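Local coordinates for ABC-type transport system, molybdenum-specific extracellular solute-binding protein (Clostridium difficile, PDB 4KD5) that probably captures molybdate or tungstate outside the cell as the solute-binding component of an ABC transporter, at residues Lys82-Asn87 and Glu213-Glu218. Numbering follows the deposited sequence.
Sequences KDLVKN and EFLLSE
With its CG anti to the backbone N (chi1 -176°), L84 extends its isobutyl group from the strand to the last turn of helix 205-215. L215 and L216 both hold CG anti to their carbonyl carbons (chi1 -57° in each), which directs CD2 of L216 toward L84 and CD1 of L215 toward L84 CD2, 4.0 Å away; L84 and L215 cross obliquely. CD1 of L84 touches both leucines, 3.5 Å from CB of L215 and 3.7 Å from CD2 of L216. L216 also spans to K82, whose chain bends at chi2 (111°) and passes at about a right angle, its CD 4.0 Å from L216 CD1; K82 NZ is hydrogen-bonded to the carbonyl O of D79. No hydrogen bond joins the segments directly, but NE2 of Q221 donates to the carbonyl O atoms of both L84 and L215. S217 is the N-cap of helix 218-226, its OG in a weak hydrogen bond with G220 N. This is apolar helix-on-sheet packing in one lobe of the alpha/beta solute-binding-protein fold, L84 and L215 buried, K82 at the exposed margin. Strand 82-94 pairs antiparallel with 193-198, while F224 of helix 218-226 packs on L84 and I23 of helix 17-28 on L215.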
ATOM      1  N   LYS A  82      14.930  -9.341  -2.649  1.00 47.71           N
ATOM      2  CA  LYS A  82      15.849  -8.647  -3.549  1.00 49.97           C
ATOM      3  C   LYS A  82      17.235  -8.518  -2.943  1.00 45.56           C
ATOM      4  O   LYS A  82      17.403  -8.616  -1.726  1.00 49.49           O
ATOM      5  CB  LYS A  82      15.319  -7.247  -3.884  1.00 56.17           C
ATOM      6  CG  LYS A  82      14.484  -7.171  -5.144  1.00 65.96           C
ATOM      7  CD  LYS A  82      13.026  -6.883  -4.832  1.00 71.78           C
ATOM      8  CE  LYS A  82      12.148  -7.240  -6.023  1.00 83.44           C
ATOM      9  NZ  LYS A  82      10.721  -6.875  -5.799  1.00 88.51           N
ATOM     10  N   ASP A  83      18.221  -8.279  -3.799  1.00 45.22           N
ATOM     11  CA  ASP A  83      19.558  -7.957  -3.337  1.00 52.72           C
ATOM     12  C   ASP A  83      19.671  -6.449  -3.180  1.00 54.26           C
ATOM     13  O   ASP A  83      19.606  -5.713  -4.164  1.00 55.15           O
ATOM     14  CB  ASP A  83      20.602  -8.486  -4.324  1.00 60.78           C
ATOM     15  CG  ASP A  83      20.662  -9.996  -4.348  1.00 68.79           C
ATOM     16  OD1 ASP A  83      20.309 -10.608  -3.326  1.00 71.27           O
ATOM     17  OD2 ASP A  83      21.051 -10.563  -5.391  1.00 72.12           O
ATOM     18  N   LEU A  84      19.803  -5.997  -1.936  1.00 49.76           N
ATOM     19  CA  LEU A  84      19.873  -4.573  -1.640  1.00 48.24           C
ATOM     20  C   LEU A  84      21.194  -3.977  -2.123  1.00 52.29           C
ATOM     21  O   LEU A  84      21.231  -3.246  -3.118  1.00 56.04           O
ATOM     22  CB  LEU A  84      19.689  -4.345  -0.141  1.00 44.39           C
ATOM     23  CG  LEU A  84      19.636  -2.904   0.343  1.00 45.82           C
ATOM     24  CD1 LEU A  84      18.718  -2.125  -0.568  1.00 42.48           C
ATOM     25  CD2 LEU A  84      19.157  -2.844   1.785  1.00 33.73           C
ATOM     26  N   VAL A  85      22.274  -4.295  -1.414  1.00 43.93           N
ATOM     27  CA  VAL A  85      23.611  -3.893  -1.831  1.00 44.53           C
ATOM     28  C   VAL A  85      24.566  -5.071  -1.737  1.00 51.00           C
ATOM     29  O   VAL A  85      24.219  -6.134  -1.219  1.00 50.90           O
ATOM     30  CB  VAL A  85      24.169  -2.729  -0.992  1.00 48.32           C
ATOM     31  CG1 VAL A  85      23.225  -1.545  -1.023  1.00 45.65           C
ATOM     32  CG2 VAL A  85      24.407  -3.173   0.445  1.00 53.30           C
ATOM     33  N   LYS A  86      25.776  -4.875  -2.241  1.00 50.55           N
ATOM     34  CA  LYS A  86      26.812  -5.881  -2.120  1.00 63.59           C
ATOM     35  C   LYS A  86      28.095  -5.201  -1.678  1.00 65.32           C
ATOM     36  O   LYS A  86      28.246  -3.989  -1.837  1.00 64.16           O
ATOM     37  CB  LYS A  86      27.012  -6.625  -3.443  1.00 68.93           C
ATOM     38  CG  LYS A  86      27.497  -5.742  -4.585  1.00 74.08           C
ATOM     39  CD  LYS A  86      27.586  -6.499  -5.917  1.00 88.26           C
ATOM     40  CE  LYS A  86      27.065  -7.930  -5.838  1.00 97.98           C
ATOM     41  NZ  LYS A  86      25.591  -8.037  -6.041  1.00 97.95           N
ATOM     42  N   ASN A  87      29.014  -5.971  -1.107  1.00 65.53           N
ATOM     43  CA  ASN A  87      30.289  -5.408  -0.693  1.00 55.55           C
ATOM     44  C   ASN A  87      31.392  -5.817  -1.652  1.00 59.39           C
ATOM     45  O   ASN A  87      31.197  -6.693  -2.496  1.00 68.03           O
ATOM     46  CB  ASN A  87      30.631  -5.845   0.731  1.00 66.34           C
ATOM     47  CG  ASN A  87      31.018  -4.682   1.616  1.00 65.29           C
ATOM     48  OD1 ASN A  87      31.664  -3.732   1.167  1.00 67.67           O
ATOM     49  ND2 ASN A  87      30.614  -4.741   2.882  1.00 60.50           N
ATOM     50  N   GLU A 213      11.480  -0.106  -1.313  0.54 47.63           N
ATOM     51  CA  GLU A 213      11.756   0.512  -2.606  0.54 49.89           C
ATOM     52  C   GLU A 213      12.565   1.801  -2.493  0.54 49.33           C
ATOM     53  O   GLU A 213      13.205   2.214  -3.453  0.54 50.66           O
ATOM     54  CB  GLU A 213      10.476   0.721  -3.421  0.54 48.46           C
ATOM     55  CG  GLU A 213      10.340  -0.241  -4.603  0.54 50.81           C
ATOM     56  CD  GLU A 213      11.458  -0.094  -5.629  0.54 53.87           C
ATOM     57  OE1 GLU A 213      11.708  -1.064  -6.374  0.54 57.66           O
ATOM     58  OE2 GLU A 213      12.081   0.989  -5.703  0.54 52.20           O
ATOM     59  N   PHE A 214      12.555   2.424  -1.319  1.00 43.06           N
ATOM     60  CA  PHE A 214      13.413   3.580  -1.087  1.00 46.12           C
ATOM     61  C   PHE A 214      14.863   3.118  -1.029  1.00 40.98           C
ATOM     62  O   PHE A 214      15.763   3.783  -1.534  1.00 46.26           O
ATOM     63  CB  PHE A 214      13.047   4.303   0.211  1.00 42.11           C
ATOM     64  CG  PHE A 214      14.034   5.365   0.606  1.00 47.91           C
ATOM     65  CD1 PHE A 214      14.128   6.545  -0.118  1.00 54.46           C
ATOM     66  CD2 PHE A 214      14.867   5.186   1.701  1.00 43.06           C
ATOM     67  CE1 PHE A 214      15.041   7.530   0.240  1.00 53.87           C
ATOM     68  CE2 PHE A 214      15.780   6.165   2.067  1.00 46.86           C
ATOM     69  CZ  PHE A 214      15.865   7.340   1.335  1.00 51.33           C
ATOM     70  N   LEU A 215      15.068   1.963  -0.406  1.00 43.70           N
ATOM     71  CA  LEU A 215      16.390   1.364  -0.287  1.00 47.94           C
ATOM     72  C   LEU A 215      16.935   0.981  -1.659  1.00 49.88           C
ATOM     73  O   LEU A 215      18.127   1.123  -1.925  1.00 46.27           O
ATOM     74  CB  LEU A 215      16.326   0.132   0.619  1.00 46.09           C
ATOM     75  CG  LEU A 215      15.782   0.325   2.032  1.00 48.66           C
ATOM     76  CD1 LEU A 215      15.740  -0.994   2.795  1.00 48.67           C
ATOM     77  CD2 LEU A 215      16.622   1.336   2.783  1.00 45.37           C
ATOM     78  N   LEU A 216      16.048   0.503  -2.527  1.00 44.55           N
ATOM     79  CA  LEU A 216      16.425   0.047  -3.860  1.00 43.71           C
ATOM     80  C   LEU A 216      16.442   1.201  -4.860  1.00 51.63           C
ATOM     81  O   LEU A 216      16.765   1.013  -6.034  1.00 53.94           O
ATOM     82  CB  LEU A 216      15.472  -1.056  -4.330  1.00 39.56           C
ATOM     83  CG  LEU A 216      15.365  -2.294  -3.439  1.00 44.88           C
ATOM     84  CD1 LEU A 216      14.205  -3.180  -3.856  1.00 38.06           C
ATOM     85  CD2 LEU A 216      16.660  -3.093  -3.465  1.00 43.63           C
ATOM     86  N   SER A 217      16.098   2.398  -4.390  1.00 53.97           N
ATOM     87  CA  SER A 217      16.047   3.576  -5.256  1.00 58.15           C
ATOM     88  C   SER A 217      17.417   4.232  -5.417  1.00 55.47           C
ATOM     89  O   SER A 217      18.338   3.962  -4.642  1.00 57.31           O
ATOM     90  CB  SER A 217      15.044   4.596  -4.717  1.00 62.19           C
ATOM     91  OG  SER A 217      15.580   5.300  -3.612  1.00 64.88           O
ATOM     92  N   GLU A 218      17.537   5.091  -6.426  1.00 59.14           N
ATOM     93  CA  GLU A 218      18.796   5.758  -6.739  1.00 64.16           C
ATOM     94  C   GLU A 218      19.348   6.544  -5.551  1.00 71.82           C
ATOM     95  O   GLU A 218      20.533   6.461  -5.243  1.00 78.97           O
ATOM     96  CB  GLU A 218      18.628   6.656  -7.971  1.00 64.70           C
ATOM     97  CG  GLU A 218      18.179   5.898  -9.218  1.00 76.25           C
ATOM     98  CD  GLU A 218      17.686   6.812 -10.327  1.00 89.30           C
ATOM     99  OE1 GLU A 218      17.986   8.023 -10.283  1.00 98.93           O
ATOM    100  OE2 GLU A 218      16.996   6.313 -11.242  1.00 90.05           O
TER